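Local structure of 2,3-dihydroxy-2,3-dihydrophenylpropionate dehydrogenase (Pseudomonas sp. MC1, 5XTF) at residues A52-N56 with E57-A61; D80-T83 with N84-L87; K89-I92 with D93-H97. The protein oxidises naphthalene cis-dihydrodiol to 1,2-dihydroxynaphthalene with NAD+ as hydride acceptor, and is a tetrameric member of the short-chain dehydrogenase/reductase family. One frame throughout, in Å; residues are numbered along the deposited sequence.

Interaction 1 (A52-N56 with E57-A61)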
loop_
_atom_site.group_PDB
_atom_site.type_symbol
_atom_site.label_atom_id
_atom_site.label_comp_id
_atom_site.label_asym_id
_atom_site.label_seq_id
_atom_site.Cartn_x
_atom_site.Cartn_y
_atom_site.Cartn_z
ATOM N N ALA B 52 7.409 -32.852 -2.990
ATOM C CA ALA B 52 6.194 -32.424 -2.318
ATOM C C ALA B 52 6.241 -32.860 -0.867
ATOM O O ALA B 52 6.574 -34.012 -0.572
ATOM C CB ALA B 52 4.955 -33.007 -3.004
ATOM N N LEU B 53 5.919 -31.931 0.024
ATOM C CA LEU B 53 5.800 -32.198 1.445
ATOM C C LEU B 53 4.325 -32.252 1.801
ATOM O O LEU B 53 3.570 -31.324 1.492
ATOM C CB LEU B 53 6.500 -31.127 2.270
ATOM C CG LEU B 53 6.356 -31.325 3.776
ATOM C CD1 LEU B 53 6.829 -32.704 4.171
ATOM C CD2 LEU B 53 7.118 -30.243 4.551
ATOM N N VAL B 54 3.926 -33.327 2.458
ATOM C CA VAL B 54 2.527 -33.647 2.681
ATOM C C VAL B 54 2.339 -34.012 4.150
ATOM O O VAL B 54 3.281 -34.469 4.801
ATOM C CB VAL B 54 2.120 -34.784 1.730
ATOM C CG1 VAL B 54 2.442 -36.173 2.298
ATOM C CG2 VAL B 54 0.736 -34.648 1.404
ATOM N N ARG B 55 1.126 -33.783 4.689
ATOM C CA ARG B 55 0.919 -33.921 6.138
ATOM C C ARG B 55 0.757 -35.362 6.603
ATOM O O ARG B 55 1.102 -35.670 7.747
ATOM C CB ARG B 55 -0.323 -33.168 6.642
ATOM C CG ARG B 55 -0.308 -31.667 6.553
ATOM C CD ARG B 55 -1.493 -31.145 5.726
ATOM N NE ARG B 55 -1.379 -31.429 4.292
ATOM C CZ ARG B 55 -0.468 -30.882 3.499
ATOM N NH1 ARG B 55 0.431 -30.038 3.958
ATOM N NH2 ARG B 55 -0.432 -31.184 2.246
ATOM N N ASN B 56 0.191 -36.248 5.790
ATOM C CA ASN B 56 -0.041 -37.595 6.282
ATOM C C ASN B 56 -0.020 -38.585 5.125
ATOM O O ASN B 56 0.180 -38.232 3.959
ATOM C CB ASN B 56 -1.351 -37.665 7.066
ATOM C CG ASN B 56 -2.541 -37.254 6.240
ATOM O OD1 ASN B 56 -2.639 -37.590 5.058
ATOM N ND2 ASN B 56 -3.458 -36.519 6.854
ATOM N N GLU B 57 -0.265 -39.843 5.473
ATOM C CA GLU B 57 -0.066 -40.948 4.555
ATOM C C GLU B 57 -1.201 -41.036 3.553
ATOM O O GLU B 57 -0.980 -41.477 2.423
ATOM C CB GLU B 57 0.074 -42.256 5.342
ATOM C CG GLU B 57 1.093 -42.244 6.534
ATOM C CD GLU B 57 0.950 -41.080 7.552
ATOM O OE1 GLU B 57 1.972 -40.436 7.877
ATOM O OE2 GLU B 57 -0.170 -40.783 8.032
ATOM N N GLU B 58 -2.408 -40.613 3.947
ATOM C CA GLU B 58 -3.535 -40.597 3.025
ATOM C C GLU B 58 -3.276 -39.643 1.875
ATOM O O GLU B 58 -3.594 -39.941 0.715
ATOM C CB GLU B 58 -4.819 -40.186 3.744
ATOM C CG GLU B 58 -5.393 -41.216 4.706
ATOM C CD GLU B 58 -4.546 -41.419 5.933
ATOM O OE1 GLU B 58 -4.201 -42.577 6.234
ATOM O OE2 GLU B 58 -4.223 -40.433 6.627
ATOM N N GLN B 59 -2.724 -38.474 2.191
ATOM C CA GLN B 59 -2.399 -37.526 1.143
ATOM C C GLN B 59 -1.252 -38.037 0.287
ATOM O O GLN B 59 -1.216 -37.780 -0.919
ATOM C CB GLN B 59 -2.067 -36.174 1.766
ATOM C CG GLN B 59 -3.162 -35.526 2.584
ATOM C CD GLN B 59 -2.693 -34.230 3.197
ATOM O OE1 GLN B 59 -1.525 -34.093 3.561
ATOM N NE2 GLN B 59 -3.589 -33.263 3.297
ATOM N N GLU B 60 -0.320 -38.774 0.888
ATOM C CA GLU B 60 0.701 -39.443 0.097
ATOM C C GLU B 60 0.067 -40.403 -0.902
ATOM O O GLU B 60 0.448 -40.423 -2.074
ATOM C CB GLU B 60 1.673 -40.176 1.016
ATOM C CG GLU B 60 2.838 -40.788 0.291
ATOM C CD GLU B 60 3.750 -41.534 1.231
ATOM O OE1 GLU B 60 3.239 -42.059 2.243
ATOM O OE2 GLU B 60 4.974 -41.571 0.969
ATOM N N ALA B 61 -0.920 -41.187 -0.461
ATOM C CA ALA B 61 -1.560 -42.158 -1.342
ATOM C C ALA B 61 -2.325 -41.458 -2.453
ATOM O O ALA B 61 -2.367 -41.943 -3.594
ATOM C CB ALA B 61 -2.489 -43.063 -0.537
#
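Gln-59 reaches back from the first turn of helix 57-67 to the end of strand 49-54. Gln-59 CB lies against the Val-54 CG2 methyl. The next atom, CG, lies 3.3 Å from Asn-56 OD1. CG stands anti to the carbonyl carbon (chi1 -60°) and the chain runs straight on from there, which carries the amide over to Arg-55. At the tip, OE1 takes two donors from Arg-55. The backbone N of Arg-55 lies 2.9 Å from Gln-59 OE1, almost in line with the amide C=O. Arg-55 NE adds a weak bond to Gln-59 OE1 at 2.8 Å. Gln-59 NE2 lies at the edge of the guanidinium, in its plane. Its separation of 3.0 Å from Arg-55 NE brings two donors together, so it is not a bond. The guanidinium and amide planes are 74° apart, so the groups do not stack.

Asn-56 is the N-cap. Its OD1 accepts from Gln-59 N at 3.0 Å, nearly straight (N-H...O 165°). Its own carbonyl O then receives Glu-60 N, at 3.2 Å, and begins the helical bonding. Val-54 CG1 packs near Glu-60 N. On the sheet side, Val-54 and Glu-60 both touch Val-75 of strand 72-75.

Gln-59 binds NAD(+) in a structure of this protein, and its side chain lies close to Ser-33, another cofactor residue. The turn is the strand-to-helix step of a beta-alpha-beta unit, at the cofactor-binding edge of a Rossmann fold.

Interaction 2 (D80-T83 with N84-L87)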
loop_
_atom_site.group_PDB
_atom_site.type_symbol
_atom_site.label_atom_id
_atom_site.label_comp_id
_atom_site.label_asym_id
_atom_site.label_seq_id
_atom_site.Cartn_x
_atom_site.Cartn_y
_atom_site.Cartn_z
ATOM N N ASP B 80 8.598 -28.616 11.685
ATOM C CA ASP B 80 9.798 -29.299 12.139
ATOM C C ASP B 80 10.899 -29.067 11.110
ATOM O O ASP B 80 10.765 -29.480 9.948
ATOM C CB ASP B 80 9.491 -30.784 12.340
ATOM C CG ASP B 80 10.708 -31.604 12.703
ATOM O OD1 ASP B 80 11.158 -32.396 11.831
ATOM O OD2 ASP B 80 11.206 -31.480 13.851
ATOM N N HIS B 81 11.982 -28.407 11.536
ATOM C CA HIS B 81 13.014 -27.977 10.594
ATOM C C HIS B 81 13.642 -29.163 9.865
ATOM O O HIS B 81 13.833 -29.118 8.643
ATOM C CB HIS B 81 14.088 -27.160 11.321
ATOM C CG HIS B 81 15.121 -26.591 10.407
ATOM N ND1 HIS B 81 14.801 -25.750 9.361
ATOM C CD2 HIS B 81 16.465 -26.754 10.361
ATOM C CE1 HIS B 81 15.901 -25.420 8.709
ATOM N NE2 HIS B 81 16.926 -26.014 9.296
ATOM N N ALA B 82 13.945 -30.239 10.595
ATOM C CA ALA B 82 14.553 -31.418 9.984
ATOM C C ALA B 82 13.700 -31.973 8.853
ATOM O O ALA B 82 14.244 -32.476 7.862
ATOM C CB ALA B 82 14.795 -32.492 11.045
ATOM N N THR B 83 12.373 -31.890 8.972
ATOM C CA THR B 83 11.516 -32.326 7.874
ATOM C C THR B 83 11.746 -31.485 6.615
ATOM O O THR B 83 11.789 -32.023 5.495
ATOM C CB THR B 83 10.047 -32.265 8.303
ATOM O OG1 THR B 83 9.801 -33.222 9.347
ATOM C CG2 THR B 83 9.125 -32.538 7.111
ATOM N N ASN B 84 11.891 -30.162 6.779
ATOM C CA ASN B 84 12.188 -29.293 5.641
ATOM C C ASN B 84 13.539 -29.641 5.028
ATOM O O ASN B 84 13.684 -29.663 3.803
ATOM C CB ASN B 84 12.185 -27.817 6.075
ATOM C CG ASN B 84 10.817 -27.319 6.473
ATOM O OD1 ASN B 84 10.572 -26.996 7.637
ATOM N ND2 ASN B 84 9.927 -27.229 5.512
ATOM N N GLU B 85 14.549 -29.885 5.869
ATOM C CA GLU B 85 15.837 -30.342 5.358
ATOM C C GLU B 85 15.690 -31.660 4.604
ATOM O O GLU B 85 16.258 -31.837 3.517
ATOM C CB GLU B 85 16.823 -30.471 6.515
ATOM C CG GLU B 85 17.208 -29.123 7.108
ATOM C CD GLU B 85 18.010 -29.241 8.397
ATOM O OE1 GLU B 85 17.778 -30.205 9.168
ATOM O OE2 GLU B 85 18.885 -28.377 8.625
ATOM N N LYS B 86 14.899 -32.581 5.151
ATOM C CA LYS B 86 14.665 -33.864 4.498
ATOM C C LYS B 86 14.044 -33.674 3.120
ATOM O O LYS B 86 14.512 -34.254 2.130
ATOM C CB LYS B 86 13.776 -34.720 5.394
ATOM C CG LYS B 86 13.596 -36.170 4.976
ATOM C CD LYS B 86 12.802 -36.862 6.089
ATOM C CE LYS B 86 11.959 -38.024 5.603
ATOM N NZ LYS B 86 12.611 -38.678 4.464
ATOM N N LEU B 87 13.004 -32.832 3.036
ATOM C CA LEU B 87 12.380 -32.514 1.749
ATOM C C LEU B 87 13.414 -32.056 0.732
ATOM O O LEU B 87 13.486 -32.580 -0.388
ATOM C CB LEU B 87 11.312 -31.437 1.934
ATOM C CG LEU B 87 10.546 -30.973 0.689
ATOM C CD1 LEU B 87 9.559 -32.011 0.274
ATOM C CD2 LEU B 87 9.822 -29.635 0.948
#
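His-81 O accepts from Glu-85 N at 3.0 Å, and the same i to i+4 pattern continues from Ala-82 to Lys-86 and from Thr-83 to Leu-87. The two segments are thus the first turns of helix 81-95. The first i to i+4 bond, Asn-84 N to Asp-80 O, is long and weak at 3.4 Å. Asp-80 is the N-cap, and its OD1 is held twice by Thr-83. The hydroxyl OG1 of Thr-83 donates to the anti lone pair of Asp-80 OD1 at 2.9 Å. Thr-83 N meets the same OD1 at 3.1 Å, from above the carboxylate plane.

A chi1 of -175° turns the His-81 ring toward Glu-85. Glu-85 CG sits over one face, 4.2 Å from the ring centroid of His-81, in a CH-pi contact. His-81 ND1 is hydrogen-bonded to Ser-138 OG, and the ring stacks on Trp-118 of the second subunit. Losing the imidazole to an alanine is likely to leave Glu-85 CG without a ring face to lie on, Ser-138 OG without this partner and Trp-118 of the second subunit without its stack.

A carboxylate at the N-cap faces the positive end of the helix dipole, which would be expected to favour its negative charge.

Interaction 3 (K89-I92 with D93-H97)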
loop_
_atom_site.group_PDB
_atom_site.type_symbol
_atom_site.label_atom_id
_atom_site.label_comp_id
_atom_site.label_asym_id
_atom_site.label_seq_id
_atom_site.Cartn_x
_atom_site.Cartn_y
_atom_site.Cartn_z
ATOM N N LYS B 89 16.771 -32.435 0.902
ATOM C CA LYS B 89 17.801 -33.444 0.673
ATOM C C LYS B 89 17.314 -34.519 -0.301
ATOM O O LYS B 89 18.022 -34.888 -1.247
ATOM C CB LYS B 89 18.241 -34.056 2.000
ATOM C CG LYS B 89 19.477 -34.939 1.865
ATOM C CD LYS B 89 19.846 -35.629 3.180
ATOM C CE LYS B 89 21.281 -36.161 3.123
ATOM N NZ LYS B 89 21.554 -36.973 1.889
ATOM N N GLN B 90 16.085 -35.000 -0.110
ATOM C CA GLN B 90 15.542 -35.985 -1.041
ATOM C C GLN B 90 15.382 -35.404 -2.432
ATOM O O GLN B 90 15.538 -36.125 -3.431
ATOM C CB GLN B 90 14.192 -36.494 -0.551
ATOM C CG GLN B 90 14.265 -37.476 0.602
ATOM C CD GLN B 90 12.972 -38.258 0.763
ATOM O OE1 GLN B 90 12.162 -38.354 -0.156
ATOM N NE2 GLN B 90 12.812 -38.887 1.900
ATOM N N THR B 91 15.036 -34.116 -2.523
ATOM C CA THR B 91 14.871 -33.504 -3.835
ATOM C C THR B 91 16.181 -33.550 -4.616
ATOM O O THR B 91 16.207 -33.949 -5.788
ATOM C CB THR B 91 14.370 -32.060 -3.697
ATOM O OG1 THR B 91 13.093 -32.034 -3.041
ATOM C CG2 THR B 91 14.230 -31.433 -5.068
ATOM N N ILE B 92 17.280 -33.178 -3.960
ATOM C CA ILE B 92 18.585 -33.131 -4.607
ATOM C C ILE B 92 19.036 -34.534 -5.000
ATOM O O ILE B 92 19.494 -34.765 -6.125
ATOM C CB ILE B 92 19.605 -32.452 -3.676
ATOM C CG1 ILE B 92 19.088 -31.071 -3.268
ATOM C CG2 ILE B 92 20.965 -32.362 -4.345
ATOM C CD1 ILE B 92 18.660 -30.186 -4.456
ATOM N N ASP B 93 18.898 -35.491 -4.075
ATOM C CA ASP B 93 19.316 -36.864 -4.341
ATOM C C ASP B 93 18.503 -37.482 -5.462
ATOM O O ASP B 93 19.045 -38.191 -6.313
ATOM C CB ASP B 93 19.193 -37.698 -3.072
ATOM C CG ASP B 93 20.186 -37.273 -2.010
ATOM O OD1 ASP B 93 21.203 -36.628 -2.371
ATOM O OD2 ASP B 93 19.964 -37.598 -0.821
ATOM N N ARG B 94 17.210 -37.200 -5.498
ATOM C CA ARG B 94 16.375 -37.740 -6.554
ATOM C C ARG B 94 16.530 -36.961 -7.855
ATOM O O ARG B 94 16.521 -37.557 -8.939
ATOM C CB ARG B 94 14.919 -37.744 -6.102
ATOM C CG ARG B 94 13.959 -38.154 -7.182
ATOM C CD ARG B 94 14.003 -39.640 -7.373
ATOM N NE ARG B 94 13.149 -40.048 -8.477
ATOM C CZ ARG B 94 11.841 -40.246 -8.362
ATOM N NH1 ARG B 94 11.244 -40.060 -7.185
ATOM N NH2 ARG B 94 11.136 -40.628 -9.422
ATOM N N PHE B 95 16.673 -35.635 -7.788
ATOM C CA PHE B 95 16.664 -34.831 -9.004
ATOM C C PHE B 95 17.934 -34.026 -9.251
ATOM O O PHE B 95 18.067 -33.444 -10.334
ATOM C CB PHE B 95 15.459 -33.872 -9.004
ATOM C CG PHE B 95 14.122 -34.575 -8.988
ATOM C CD1 PHE B 95 13.774 -35.461 -10.004
ATOM C CD2 PHE B 95 13.211 -34.338 -7.966
ATOM C CE1 PHE B 95 12.539 -36.112 -9.990
ATOM C CE2 PHE B 95 11.980 -34.971 -7.946
ATOM C CZ PHE B 95 11.640 -35.865 -8.952
ATOM N N GLY B 96 18.862 -33.957 -8.306
ATOM C CA GLY B 96 20.148 -33.334 -8.585
ATOM C C GLY B 96 20.313 -31.885 -8.201
ATOM O O GLY B 96 21.372 -31.492 -7.706
ATOM N N HIS B 97 19.280 -31.078 -8.415
ATOM C CA HIS B 97 19.318 -29.655 -8.092
ATOM C C HIS B 97 17.902 -29.220 -7.720
ATOM O O HIS B 97 16.952 -30.003 -7.785
ATOM C CB HIS B 97 19.866 -28.837 -9.273
ATOM C CG HIS B 97 18.980 -28.878 -10.478
ATOM N ND1 HIS B 97 19.051 -29.880 -11.420
ATOM C CD2 HIS B 97 17.961 -28.070 -10.865
ATOM C CE1 HIS B 97 18.130 -29.677 -12.346
ATOM N NE2 HIS B 97 17.452 -28.588 -12.032
#
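Thr-91 O approaches the Phe-95 ring obliquely, and Arg-94 CG covers the centre of one face, 3.6 Å above the plane of the Phe-95 ring. In turn, Phe-95 CE1 lies over one face of the Arg-94 guanidinium, displaced toward the rim. Bent at chi2 (77°), the arginine chain folds across the ring, and its guanidinium goes on to Asp-69 O, Leu-71 O and a salt bridge with Glu-72. Phe-95 N donates to Thr-91 O at 2.7 Å, and the Thr-91 methyl CG2 comes within 4.2 Å of Phe-95 CD2. The hydroxyl of Thr-91 bonds to Leu-87 O and Ser-51 OG.

This is the C-terminal end of helix 81-95, a connecting helix of the Rossmann fold that leads to strand 100-103. Gly-96 ends the helix with a positive phi (phi 96°, psi -40°). At these backbone angles a CB would be jammed against the carbonyl O of Phe-95. Past the glycine the chain folds over Ile-92, whose CD1 lies 3.5 Å from His-97 C. The imidazole of His-97 is held by Gln-23 O through NE2.

On the exposed side, Lys-89 NZ forms a salt bridge with Asp-93 OD2, weak as a hydrogen bond at 3.2 Å. The lysine chain bends only at its last torsion to bring NZ there.

Overall arrangement
Interactions 2 and 3 belong to the same helix, 81-95, and sit at its start and its end, with centres about 14 Å apart. Interaction 1 lies in the preceding beta-alpha-beta unit. It meets interaction 2 through Leu-53, which packs on Thr-83 and Leu-87, but does not touch interaction 3. Interactions 1 and 3 are surface contacts; interaction 2 is partly buried and alone reaches another subunit. The chemistry follows position. Interactions 1 and 2 cap helix starts with side-chain oxygens, and interaction 1 holds a cofactor residue. Interaction 3, away from the annotated sites, ends the helix at a glycine with positive phi, with apolar packing and a surface ion pair.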